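Local coordinates for protein CmeC (Campylobacter jejuni, PDB 4MT4) that probably forms the trimeric outer membrane channel through which a multidrug efflux system of the cell expels its substrates, at residues E68-Q73 with S139-S144; Y287-A292 with N345-N350. All blocks are in the same frame, centred on the assembly; numbering follows the deposited sequence.

Contact 1. Residues E68-Q73 with S139-S144; sequences EQAAAQ and SGFKAS
A70 lies at the closest approach of two nearly antiparallel helices, whose short segments run at 169° to each other with axes 8.5 Å apart. Its methyl group points toward the segment 139-144 and carries the largest share of the buried surface. There the A70 CB packs on the backbone of the facing helix, 3.8 Å from F141 CA, with the carbonyl oxygen of G140 a little farther off. The CA atoms of A70 and F141 come to 4.9 Å of each other.

F141 covers one flank of the methyl. With CG anti to the backbone N (chi1 167°), its ring reaches across the gap alongside the helix 58-79 and meets it through CD1 and CE1. F141 CD1 stands 3.7 Å from the backbone A71 N, an oblique approach, while F141 CE1 touches A71 CB at 3.8 Å. M67, one turn before A71 on helix 58-79, also touches the F141 side chain.

S144 completes the setting of A70, one helical turn beyond F141. Its OG sits in the crowded position between backbone N and carbonyl carbon (chi1 67°), which turns it back to donate to F141 O in the carbonyl plane, on a lone pair. At 2.4 Å from S144 OG to F141 O the bond is very short, which suggests a tight fit or the limited precision of the coordinates. With its polarity met inside its own helix, the hydroxyl can lie against an apolar methyl, S144 OG to A70 CB being 3.5 Å. No hydrogen bond links the two segments. Such a pairing, small residues between the backbones and an aromatic ring along the flank, is seen here between antiparallel helices of the alpha-helical barrel of an outer membrane factor.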
loop_
_atom_site.group_PDB
_atom_site.type_symbol
_atom_site.label_atom_id
_atom_site.label_comp_id
_atom_site.label_asym_id
_atom_site.label_seq_id
_atom_site.Cartn_x
_atom_site.Cartn_y
_atom_site.Cartn_z
ATOM N N GLU B 68 20.415 9.895 2.987
ATOM C CA GLU B 68 21.439 10.049 4.014
ATOM C C GLU B 68 21.659 8.741 4.767
ATOM O O GLU B 68 22.776 8.430 5.183
ATOM C CB GLU B 68 21.058 11.161 4.991
ATOM C CG GLU B 68 21.075 12.556 4.383
ATOM C CD GLU B 68 20.671 13.628 5.375
ATOM O OE1 GLU B 68 19.564 13.526 5.946
ATOM O OE2 GLU B 68 21.461 14.571 5.586
ATOM N N GLN B 69 20.584 7.978 4.941
ATOM C CA GLN B 69 20.662 6.673 5.585
ATOM C C GLN B 69 21.479 5.701 4.742
ATOM O O GLN B 69 22.264 4.912 5.270
ATOM C CB GLN B 69 19.261 6.109 5.830
ATOM C CG GLN B 69 18.476 6.840 6.908
ATOM C CD GLN B 69 17.006 6.469 6.917
ATOM O OE1 GLN B 69 16.447 6.072 5.896
ATOM N NE2 GLN B 69 16.373 6.596 8.078
ATOM N N ALA B 70 21.293 5.771 3.427
ATOM C CA ALA B 70 22.031 4.923 2.498
ATOM C C ALA B 70 23.510 5.287 2.499
ATOM O O ALA B 70 24.372 4.423 2.347
ATOM C CB ALA B 70 21.453 5.042 1.093
ATOM N N ALA B 71 23.794 6.572 2.672
ATOM C CA ALA B 71 25.169 7.051 2.744
ATOM C C ALA B 71 25.837 6.576 4.029
ATOM O O ALA B 71 27.039 6.309 4.056
ATOM C CB ALA B 71 25.210 8.566 2.653
ATOM N N ALA B 72 25.045 6.474 5.092
ATOM C CA ALA B 72 25.541 6.011 6.382
ATOM C C ALA B 72 25.872 4.523 6.332
ATOM O O ALA B 72 26.894 4.089 6.862
ATOM C CB ALA B 72 24.520 6.293 7.477
ATOM N N GLN B 73 25.001 3.749 5.690
ATOM C CA GLN B 73 25.213 2.313 5.543
ATOM C C GLN B 73 26.426 2.052 4.662
ATOM O O GLN B 73 27.151 1.079 4.854
ATOM C CB GLN B 73 23.974 1.639 4.950
ATOM C CG GLN B 73 24.096 0.126 4.816
ATOM C CD GLN B 73 24.337 -0.560 6.145
ATOM O OE1 GLN B 73 23.660 -0.278 7.136
ATOM N NE2 GLN B 73 25.311 -1.461 6.177
ATOM N N SER B 139 25.787 0.998 -4.713
ATOM C CA SER B 139 24.689 0.981 -5.671
ATOM C C SER B 139 23.370 1.299 -4.970
ATOM O O SER B 139 22.453 1.862 -5.568
ATOM C CB SER B 139 24.608 -0.377 -6.365
ATOM O OG SER B 139 25.804 -0.659 -7.070
ATOM N N GLY B 140 23.285 0.932 -3.696
ATOM C CA GLY B 140 22.119 1.234 -2.888
ATOM C C GLY B 140 22.004 2.722 -2.632
ATOM O O GLY B 140 20.905 3.274 -2.598
ATOM N N PHE B 141 23.150 3.374 -2.451
ATOM C CA PHE B 141 23.188 4.817 -2.242
ATOM C C PHE B 141 22.824 5.564 -3.520
ATOM O O PHE B 141 22.062 6.528 -3.485
ATOM C CB PHE B 141 24.568 5.265 -1.754
ATOM C CG PHE B 141 24.771 6.754 -1.813
ATOM C CD1 PHE B 141 24.128 7.589 -0.914
ATOM C CD2 PHE B 141 25.597 7.319 -2.771
ATOM C CE1 PHE B 141 24.303 8.957 -0.967
ATOM C CE2 PHE B 141 25.778 8.689 -2.830
ATOM C CZ PHE B 141 25.130 9.509 -1.926
ATOM N N LYS B 142 23.376 5.115 -4.643
ATOM C CA LYS B 142 23.074 5.712 -5.941
ATOM C C LYS B 142 21.593 5.567 -6.272
ATOM O O LYS B 142 20.998 6.440 -6.903
ATOM C CB LYS B 142 23.921 5.074 -7.045
ATOM C CG LYS B 142 25.384 5.486 -7.024
ATOM C CD LYS B 142 26.115 4.971 -8.256
ATOM C CE LYS B 142 27.551 5.473 -8.305
ATOM N NZ LYS B 142 28.255 5.029 -9.542
ATOM N N ALA B 143 21.006 4.456 -5.839
ATOM C CA ALA B 143 19.585 4.215 -6.037
ATOM C C ALA B 143 18.757 5.168 -5.185
ATOM O O ALA B 143 17.688 5.616 -5.600
ATOM C CB ALA B 143 19.241 2.772 -5.713
ATOM N N SER B 144 19.260 5.479 -3.994
ATOM C CA SER B 144 18.578 6.399 -3.090
ATOM C C SER B 144 18.624 7.825 -3.631
ATOM O O SER B 144 17.726 8.624 -3.372
ATOM C CB SER B 144 19.198 6.345 -1.690
ATOM O OG SER B 144 20.522 6.851 -1.696
#

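Contact 2. Residues Y287-A292 with N345-N350; sequences YLVGVA and NLAKLN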
loop_
_atom_site.group_PDB
_atom_site.type_symbol
_atom_site.label_atom_id
_atom_site.label_comp_id
_atom_site.label_asym_id
_atom_site.label_seq_id
_atom_site.Cartn_x
_atom_site.Cartn_y
_atom_site.Cartn_z
ATOM N N TYR B 287 25.765 -7.680 -7.045
ATOM C CA TYR B 287 26.951 -7.690 -6.196
ATOM C C TYR B 287 26.769 -8.634 -5.011
ATOM O O TYR B 287 27.721 -9.263 -4.550
ATOM C CB TYR B 287 27.267 -6.276 -5.699
ATOM C CG TYR B 287 27.996 -5.415 -6.708
ATOM C CD1 TYR B 287 29.112 -5.898 -7.385
ATOM C CD2 TYR B 287 27.567 -4.123 -6.990
ATOM C CE1 TYR B 287 29.781 -5.114 -8.309
ATOM C CE2 TYR B 287 28.228 -3.333 -7.912
ATOM C CZ TYR B 287 29.333 -3.832 -8.568
ATOM O OH TYR B 287 29.986 -3.040 -9.484
ATOM N N LEU B 288 25.536 -8.725 -4.525
ATOM C CA LEU B 288 25.222 -9.572 -3.379
ATOM C C LEU B 288 25.252 -11.050 -3.747
ATOM O O LEU B 288 25.362 -11.911 -2.874
ATOM C CB LEU B 288 23.856 -9.202 -2.800
ATOM C CG LEU B 288 23.796 -7.838 -2.111
ATOM C CD1 LEU B 288 22.403 -7.567 -1.567
ATOM C CD2 LEU B 288 24.841 -7.756 -1.005
ATOM N N VAL B 289 25.142 -11.338 -5.039
ATOM C CA VAL B 289 25.302 -12.701 -5.524
ATOM C C VAL B 289 26.745 -13.139 -5.301
ATOM O O VAL B 289 27.006 -14.259 -4.854
ATOM C CB VAL B 289 24.938 -12.828 -7.016
ATOM C CG1 VAL B 289 25.317 -14.204 -7.546
ATOM C CG2 VAL B 289 23.454 -12.560 -7.226
ATOM N N GLY B 290 27.677 -12.240 -5.600
ATOM C CA GLY B 290 29.089 -12.499 -5.387
ATOM C C GLY B 290 29.413 -12.730 -3.924
ATOM O O GLY B 290 30.177 -13.634 -3.590
ATOM N N VAL B 291 28.829 -11.909 -3.055
ATOM C CA VAL B 291 29.010 -12.038 -1.612
ATOM C C VAL B 291 28.572 -13.415 -1.121
ATOM O O VAL B 291 29.245 -14.041 -0.300
ATOM C CB VAL B 291 28.220 -10.956 -0.847
ATOM C CG1 VAL B 291 28.300 -11.187 0.658
ATOM C CG2 VAL B 291 28.727 -9.571 -1.209
ATOM N N ALA B 292 27.443 -13.882 -1.643
ATOM C CA ALA B 292 26.883 -15.167 -1.244
ATOM C C ALA B 292 27.754 -16.329 -1.709
ATOM O O ALA B 292 27.838 -17.358 -1.039
ATOM C CB ALA B 292 25.472 -15.316 -1.789
ATOM N N ASN B 345 21.513 -19.649 -4.423
ATOM C CA ASN B 345 20.268 -19.672 -5.181
ATOM C C ASN B 345 19.339 -18.538 -4.759
ATOM O O ASN B 345 18.785 -17.832 -5.601
ATOM C CB ASN B 345 19.553 -21.016 -5.012
ATOM C CG ASN B 345 20.019 -22.059 -6.012
ATOM O OD1 ASN B 345 21.144 -22.003 -6.509
ATOM N ND2 ASN B 345 19.149 -23.015 -6.315
ATOM N N LEU B 346 19.183 -18.367 -3.450
ATOM C CA LEU B 346 18.334 -17.316 -2.902
ATOM C C LEU B 346 18.819 -15.933 -3.329
ATOM O O LEU B 346 18.016 -15.054 -3.641
ATOM C CB LEU B 346 18.285 -17.414 -1.374
ATOM C CG LEU B 346 17.267 -16.532 -0.649
ATOM C CD1 LEU B 346 15.873 -16.772 -1.204
ATOM C CD2 LEU B 346 17.301 -16.788 0.852
ATOM N N ALA B 347 20.137 -15.750 -3.348
ATOM C CA ALA B 347 20.735 -14.482 -3.754
ATOM C C ALA B 347 20.542 -14.234 -5.245
ATOM O O ALA B 347 20.358 -13.095 -5.680
ATOM C CB ALA B 347 22.215 -14.459 -3.400
ATOM N N LYS B 348 20.587 -15.308 -6.026
ATOM C CA LYS B 348 20.391 -15.211 -7.467
ATOM C C LYS B 348 18.933 -14.920 -7.802
ATOM O O LYS B 348 18.635 -14.273 -8.805
ATOM C CB LYS B 348 20.856 -16.500 -8.155
ATOM C CG LYS B 348 22.368 -16.695 -8.127
ATOM C CD LYS B 348 22.776 -18.152 -8.309
ATOM C CE LYS B 348 22.785 -18.570 -9.768
ATOM N NZ LYS B 348 23.393 -19.921 -9.940
ATOM N N LEU B 349 18.029 -15.402 -6.955
ATOM C CA LEU B 349 16.604 -15.153 -7.132
ATOM C C LEU B 349 16.251 -13.718 -6.749
ATOM O O LEU B 349 15.339 -13.121 -7.321
ATOM C CB LEU B 349 15.782 -16.144 -6.309
ATOM C CG LEU B 349 15.835 -17.598 -6.788
ATOM C CD1 LEU B 349 15.271 -18.542 -5.738
ATOM C CD2 LEU B 349 15.091 -17.752 -8.106
ATOM N N ASN B 350 16.977 -13.170 -5.778
ATOM C CA ASN B 350 16.806 -11.774 -5.392
ATOM C C ASN B 350 17.219 -10.855 -6.532
ATOM O O ASN B 350 16.610 -9.811 -6.757
ATOM C CB ASN B 350 17.620 -11.448 -4.139
ATOM C CG ASN B 350 17.146 -12.211 -2.918
ATOM O OD1 ASN B 350 16.071 -12.808 -2.923
ATOM N ND2 ASN B 350 17.947 -12.187 -1.858
#
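Two methyl groups meet head-on where the antiparallel segments 287-292 and 345-350 pass each other: A292 CB and A347 CB are 3.7 Å apart, each pointing toward the opposite helix. The A347 methyl also faces the carbonyl oxygen of L288, one turn before A292, so it is received between successive turns of its partner.

V289 works from the flank, dividing its two branches between two neighbours. CG2, anti to the carbonyl carbon, lies over the backbone, with V289 CG2 3.5 Å from A347 O. CG1, anti to the backbone N (chi1 171°), meets the aliphatic part of the lysine instead, V289 CG1 to K348 CG being 3.9 Å. The two side chains cross at about a right angle, and the lysine chain bends at chi3 (82°), leading its exposed ammonium end away from the interface.

With axes 8.6 Å apart at 179°, the short helix 273-293 thus lies along the start of the long helix 339-405. Another face of it packs on helix 129-195, through Y287 and V291, while P5 packs on V289; L346, L349 and N350 face the third subunit. Helix 273-293 leads into strand 299-310, and strand 322-335 precedes helix 339-405.

Contact 1 closes before contact 2 opens along the chain, and their centres lie 19 Å apart. Each joins a short helix to the early part of a long one, 58-79 with 129-195 and 273-293 with 339-405, and in both cases two strands of the four-stranded antiparallel sheet intervene. The two halves of the chain thus repeat one plan. Helix 129-195 connects them, since S139 packs on Y287 of helix 273-293. The subunit boundary connects them again: E68 and Q69 meet L349 of a neighbouring subunit, so helices 58-79 and 339-405 of adjacent subunits meet and help close the trimeric helical barrel below the membrane-spanning strands.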